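Local atomic coordinates of ABC transporter substrate binding protein (Ribose) (Agrobacterium vitis, PDB entry 4WUT), a protein that probably serves as the sugar-binding component of an ABC transporter, and holds beta-D-fucopyranose in its pocket in this structure. Residues I224-Q232 with D249-L259. Numbering follows the deposited sequence.
Sequences IGMGRAIKQ and DLQEFVKDGTL
Phe253 reaches across from its helix as a knob into the hole formed by Ile224, Gly227, Arg228 and Lys231. Gly227 lies over one face of the ring, Gly227 CA 4.1 Å from the Phe253 centroid in a CH-pi contact, and its lack of a side chain lets the aromatic come this close to the backbone. At the ring's edge, Phe253 CE1 meets Lys231 CD at a tight 3.3 Å; chi1 of -78° and an extended chi2 (-170°) carry CD there, and the bend at chi3 turns CE and NZ onward. Arg228 CG comes in near the ring plane beside Phe253 CZ.

The Ile224 and Leu250 side chains cross at about a right angle, Ile224 CG1 3.8 Å from Leu250 CG, and CE of Met226, a selenomethionine, touches Leu259 CD1.

The extended Arg228 side chain brings NH2 to 3.2 Å from Asp249 OD1 in a salt bridge; OD1 lies in the guanidinium plane but is met from above the carboxylate plane. A water also joins Arg228 NE to Asp249 OD1.

After the helix, Gly257 closes a Schellman motif. Asp256 OD1 accepts from Thr258 N (3.0 Å), an Asx turn, and from Thr258 OG1, which probably helps hold Thr258 OG1 3.7 Å from Lys231 CG.

Segments 224-232 and 249-255 pack at 42°, axes 10.2 Å apart; their parent helices, linked through strand 240-244, are neighbours in the alpha/beta periplasmic binding protein fold.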
ATOM      1  N   ILE A 224       7.245  -5.031  -8.660  1.00  8.57           N
ATOM      2  CA  ILE A 224       7.230  -5.382 -10.081  1.00  9.27           C
ATOM      3  C   ILE A 224       8.551  -4.986 -10.740  1.00 10.81           C
ATOM      4  O   ILE A 224       9.181  -5.763 -11.451  1.00  9.52           O
ATOM      5  CB  ILE A 224       6.047  -4.736 -10.801  1.00  8.84           C
ATOM      6  CG1 ILE A 224       4.737  -5.335 -10.263  1.00 11.25           C
ATOM      7  CG2 ILE A 224       6.173  -4.963 -12.319  1.00 11.40           C
ATOM      8  CD1 ILE A 224       3.488  -4.681 -10.714  1.00 13.89           C
ATOM      9  N   GLY A 225       9.008  -3.770 -10.494  1.00  9.84           N
ATOM     10  CA  GLY A 225      10.284  -3.382 -11.054  1.00 10.00           C
ATOM     11  C   GLY A 225      11.417  -4.267 -10.562  1.00 10.82           C
ATOM     12  O   GLY A 225      12.334  -4.569 -11.302  1.00 10.23           O
HETATM   13  N   MSE A 226      11.369  -4.608  -9.285  1.00  9.91           N
HETATM   14  CA  MSE A 226      12.335  -5.505  -8.659  1.00 10.26           C
HETATM   15  C   MSE A 226      12.354  -6.855  -9.369  1.00 10.59           C
HETATM   16  O   MSE A 226      13.413  -7.346  -9.750  1.00 10.27           O
HETATM   17  CB  MSE A 226      11.954  -5.697  -7.193  1.00 11.26           C
HETATM   18  CG  MSE A 226      12.878  -6.620  -6.443  1.00  9.84           C
HETATM   19 SE   MSE A 226      12.222  -6.920  -4.641  1.00 18.18          SE
HETATM   20  CE  MSE A 226      10.688  -8.040  -5.056  1.00 13.56           C
ATOM     21  N   GLY A 227      11.185  -7.448  -9.562  1.00  8.95           N
ATOM     22  CA  GLY A 227      11.140  -8.749 -10.185  1.00  8.83           C
ATOM     23  C   GLY A 227      11.688  -8.695 -11.591  1.00 11.52           C
ATOM     24  O   GLY A 227      12.449  -9.567 -12.016  1.00 12.16           O
ATOM     25  N   ARG A 228      11.333  -7.645 -12.317  1.00 12.05           N
ATOM     26  CA  ARG A 228      11.790  -7.526 -13.698  1.00 12.06           C
ATOM     27  C   ARG A 228      13.305  -7.369 -13.748  1.00 11.64           C
ATOM     28  O   ARG A 228      13.958  -7.944 -14.617  1.00 12.08           O
ATOM     29  CB  ARG A 228      11.105  -6.352 -14.389  1.00 10.08           C
ATOM     30  CG  ARG A 228       9.640  -6.563 -14.594  1.00 12.35           C
ATOM     31  CD  ARG A 228       8.995  -5.456 -15.399  1.00 18.84           C
ATOM     32  NE  ARG A 228       7.569  -5.713 -15.545  1.00 20.09           N
ATOM     33  CZ  ARG A 228       6.709  -4.878 -16.111  1.00 24.89           C
ATOM     34  NH1 ARG A 228       7.141  -3.731 -16.618  1.00 30.23           N
ATOM     35  NH2 ARG A 228       5.423  -5.198 -16.178  1.00 25.15           N
ATOM     36  N   ALA A 229      13.865  -6.601 -12.818  1.00  8.96           N
ATOM     37  CA  ALA A 229      15.317  -6.441 -12.717  1.00  9.96           C
ATOM     38  C   ALA A 229      16.034  -7.750 -12.436  1.00  9.04           C
ATOM     39  O   ALA A 229      17.070  -8.036 -13.034  1.00 11.74           O
ATOM     40  CB  ALA A 229      15.678  -5.411 -11.645  1.00 10.74           C
ATOM     41  N   ILE A 230      15.496  -8.529 -11.495  1.00 10.49           N
ATOM     42  CA  ILE A 230      16.089  -9.812 -11.157  1.00 10.68           C
ATOM     43  C   ILE A 230      16.118 -10.742 -12.377  1.00 11.92           C
ATOM     44  O   ILE A 230      17.124 -11.385 -12.681  1.00 11.45           O
ATOM     45  CB  ILE A 230      15.288 -10.461 -10.021  1.00 10.20           C
ATOM     46  CG1 ILE A 230      15.473  -9.676  -8.718  1.00 11.80           C
ATOM     47  CG2 ILE A 230      15.690 -11.894  -9.828  1.00 11.51           C
ATOM     48  CD1 ILE A 230      14.503 -10.052  -7.653  1.00 11.97           C
ATOM     49  N   LYS A 231      15.006 -10.785 -13.092  1.00 10.93           N
ATOM     50  CA  LYS A 231      14.897 -11.636 -14.262  1.00 15.40           C
ATOM     51  C   LYS A 231      15.896 -11.190 -15.306  1.00 13.49           C
ATOM     52  O   LYS A 231      16.617 -12.000 -15.885  1.00 15.93           O
ATOM     53  CB  LYS A 231      13.486 -11.568 -14.820  1.00 20.77           C
ATOM     54  CG  LYS A 231      12.492 -12.399 -14.059  1.00 24.70           C
ATOM     55  CD  LYS A 231      11.168 -12.483 -14.795  1.00 31.94           C
ATOM     56  CE  LYS A 231      11.340 -13.067 -16.165  1.00 35.39           C
ATOM     57  NZ  LYS A 231      12.108 -14.347 -16.140  1.00 42.15           N
ATOM     58  N   GLN A 232      15.932  -9.882 -15.558  1.00 14.58           N
ATOM     59  CA  GLN A 232      16.828  -9.337 -16.581  1.00 15.84           C
ATOM     60  C   GLN A 232      18.316  -9.549 -16.253  1.00 11.83           C
ATOM     61  O   GLN A 232      19.151  -9.687 -17.158  1.00 16.53           O
ATOM     62  CB  GLN A 232      16.534  -7.855 -16.769  1.00 18.91           C
ATOM     63  CG  GLN A 232      15.225  -7.623 -17.515  1.00 29.70           C
ATOM     64  CD  GLN A 232      14.864  -6.150 -17.719  1.00 34.73           C
ATOM     65  OE1 GLN A 232      15.725  -5.255 -17.689  1.00 32.94           O
ATOM     66  NE2 GLN A 232      13.577  -5.898 -17.934  1.00 33.72           N
ATOM     67  N   ASP A 249       1.178  -9.323 -12.599  1.00 17.23           N
ATOM     68  CA  ASP A 249       2.633  -9.465 -12.707  1.00 15.21           C
ATOM     69  C   ASP A 249       3.203 -10.172 -11.475  1.00 15.73           C
ATOM     70  O   ASP A 249       4.091 -11.004 -11.571  1.00 13.68           O
ATOM     71  CB  ASP A 249       3.333  -8.110 -12.820  1.00 15.29           C
ATOM     72  CG  ASP A 249       2.889  -7.307 -14.018  1.00 23.88           C
ATOM     73  OD1 ASP A 249       3.485  -7.479 -15.088  1.00 28.13           O
ATOM     74  OD2 ASP A 249       1.966  -6.478 -13.883  1.00 28.29           O
ATOM     75  N   LEU A 250       2.747  -9.770 -10.301  1.00 13.44           N
ATOM     76  CA  LEU A 250       3.254 -10.342  -9.064  1.00 12.85           C
ATOM     77  C   LEU A 250       2.811 -11.799  -8.896  1.00 13.13           C
ATOM     78  O   LEU A 250       3.597 -12.645  -8.457  1.00 13.35           O
ATOM     79  CB  LEU A 250       2.847  -9.466  -7.875  1.00 12.96           C
ATOM     80  CG  LEU A 250       3.498  -8.075  -7.929  1.00 12.25           C
ATOM     81  CD1 LEU A 250       2.861  -7.113  -6.938  1.00 15.19           C
ATOM     82  CD2 LEU A 250       4.974  -8.219  -7.664  1.00 13.78           C
ATOM     83  N   GLN A 251       1.584 -12.105  -9.290  1.00 13.76           N
ATOM     84  CA  GLN A 251       1.127 -13.492  -9.281  1.00 14.28           C
ATOM     85  C   GLN A 251       2.045 -14.339 -10.160  1.00 17.29           C
ATOM     86  O   GLN A 251       2.440 -15.446  -9.780  1.00 15.34           O
ATOM     87  CB  GLN A 251      -0.307 -13.598  -9.785  1.00 15.91           C
ATOM     88  CG  GLN A 251      -1.325 -13.101  -8.810  1.00 15.31           C
ATOM     89  CD  GLN A 251      -2.723 -13.050  -9.406  1.00 15.99           C
ATOM     90  OE1 GLN A 251      -3.238 -14.058  -9.914  1.00 18.07           O
ATOM     91  NE2 GLN A 251      -3.342 -11.860  -9.367  1.00 16.03           N
ATOM     92  N   GLU A 252       2.390 -13.807 -11.328  1.00 14.70           N
ATOM     93  CA  GLU A 252       3.247 -14.552 -12.257  1.00 15.37           C
ATOM     94  C   GLU A 252       4.660 -14.766 -11.719  1.00 15.43           C
ATOM     95  O   GLU A 252       5.238 -15.860 -11.920  1.00 15.87           O
ATOM     96  CB  GLU A 252       3.288 -13.884 -13.631  1.00 22.26           C
ATOM     97  CG  GLU A 252       1.984 -14.040 -14.395  1.00 29.13           C
ATOM     98  CD  GLU A 252       1.509 -15.495 -14.433  1.00 37.50           C
ATOM     99  OE1 GLU A 252       2.067 -16.290 -15.228  1.00 39.13           O
ATOM    100  OE2 GLU A 252       0.594 -15.850 -13.645  1.00 46.39           O
ATOM    101  N   PHE A 253       5.183 -13.757 -11.011  1.00 13.39           N
ATOM    102  CA  PHE A 253       6.505 -13.843 -10.396  1.00 14.15           C
ATOM    103  C   PHE A 253       6.567 -14.870  -9.253  1.00 14.40           C
ATOM    104  O   PHE A 253       7.611 -15.491  -9.053  1.00 16.79           O
ATOM    105  CB  PHE A 253       6.956 -12.492  -9.869  1.00 15.42           C
ATOM    106  CG  PHE A 253       7.482 -11.562 -10.922  1.00 15.62           C
ATOM    107  CD1 PHE A 253       8.216 -12.027 -11.990  1.00 20.45           C
ATOM    108  CD2 PHE A 253       7.261 -10.206 -10.819  1.00 17.72           C
ATOM    109  CE1 PHE A 253       8.712 -11.155 -12.944  1.00 20.34           C
ATOM    110  CE2 PHE A 253       7.757  -9.336 -11.779  1.00 15.08           C
ATOM    111  CZ  PHE A 253       8.481  -9.814 -12.833  1.00 18.20           C
ATOM    112  N   VAL A 254       5.485 -15.019  -8.487  1.00 14.78           N
ATOM    113  CA  VAL A 254       5.415 -16.082  -7.497  1.00 13.76           C
ATOM    114  C   VAL A 254       5.383 -17.445  -8.217  1.00 17.23           C
ATOM    115  O   VAL A 254       6.155 -18.358  -7.912  1.00 16.53           O
ATOM    116  CB  VAL A 254       4.177 -15.956  -6.588  1.00 13.85           C
ATOM    117  CG1 VAL A 254       4.006 -17.197  -5.739  1.00 18.93           C
ATOM    118  CG2 VAL A 254       4.322 -14.732  -5.716  1.00 16.34           C
ATOM    119  N   LYS A 255       4.505 -17.565  -9.196  1.00 16.07           N
ATOM    120  CA  LYS A 255       4.360 -18.828  -9.909  1.00 17.81           C
ATOM    121  C   LYS A 255       5.638 -19.263 -10.623  1.00 20.88           C
ATOM    122  O   LYS A 255       5.920 -20.464 -10.711  1.00 23.91           O
ATOM    123  CB  LYS A 255       3.224 -18.715 -10.917  1.00 18.35           C
ATOM    124  CG  LYS A 255       1.839 -18.719 -10.288  1.00 22.52           C
ATOM    125  CD  LYS A 255       0.761 -18.630 -11.363  1.00 30.81           C
ATOM    126  CE  LYS A 255      -0.633 -18.481 -10.775  1.00 36.53           C
ATOM    127  NZ  LYS A 255      -0.991 -19.623  -9.882  1.00 41.09           N
ATOM    128  N   ASP A 256       6.412 -18.312 -11.142  1.00 18.85           N
ATOM    129  CA  ASP A 256       7.609 -18.680 -11.897  1.00 17.26           C
ATOM    130  C   ASP A 256       8.877 -18.719 -11.049  1.00 19.38           C
ATOM    131  O   ASP A 256       9.966 -19.017 -11.560  1.00 22.49           O
ATOM    132  CB  ASP A 256       7.777 -17.832 -13.173  1.00 23.63           C
ATOM    133  CG  ASP A 256       8.267 -16.423 -12.919  1.00 23.24           C
ATOM    134  OD1 ASP A 256       8.728 -16.108 -11.797  1.00 20.44           O
ATOM    135  OD2 ASP A 256       8.210 -15.616 -13.879  1.00 26.14           O
ATOM    136  N   GLY A 257       8.727 -18.468  -9.748  1.00 17.88           N
ATOM    137  CA  GLY A 257       9.832 -18.586  -8.808  1.00 17.36           C
ATOM    138  C   GLY A 257      10.734 -17.372  -8.663  1.00 17.35           C
ATOM    139  O   GLY A 257      11.722 -17.404  -7.929  1.00 23.19           O
ATOM    140  N   THR A 258      10.405 -16.289  -9.350  1.00 15.73           N
ATOM    141  CA  THR A 258      11.178 -15.060  -9.203  1.00 16.79           C
ATOM    142  C   THR A 258      11.028 -14.474  -7.799  1.00 18.70           C
ATOM    143  O   THR A 258      12.001 -14.034  -7.181  1.00 17.03           O
ATOM    144  CB  THR A 258      10.749 -14.024 -10.251  1.00 16.89           C
ATOM    145  OG1 THR A 258      10.915 -14.595 -11.548  1.00 19.91           O
ATOM    146  CG2 THR A 258      11.593 -12.758 -10.157  1.00 16.99           C
ATOM    147  N   LEU A 259       9.793 -14.444  -7.314  1.00 14.31           N
ATOM    148  CA  LEU A 259       9.498 -14.039  -5.944  1.00 14.59           C
ATOM    149  C   LEU A 259       9.072 -15.254  -5.126  1.00 17.02           C
ATOM    150  O   LEU A 259       8.228 -16.037  -5.557  1.00 19.54           O
ATOM    151  CB  LEU A 259       8.381 -12.993  -5.917  1.00 16.16           C
ATOM    152  CG  LEU A 259       8.780 -11.516  -6.024  1.00 17.59           C
ATOM    153  CD1 LEU A 259       9.583 -11.201  -7.280  1.00 16.59           C
ATOM    154  CD2 LEU A 259       7.514 -10.691  -5.972  1.00 22.49           C
TER
HETATM  155  O   HOH W   1       6.283  -8.439 -15.085  1.00 25.11           O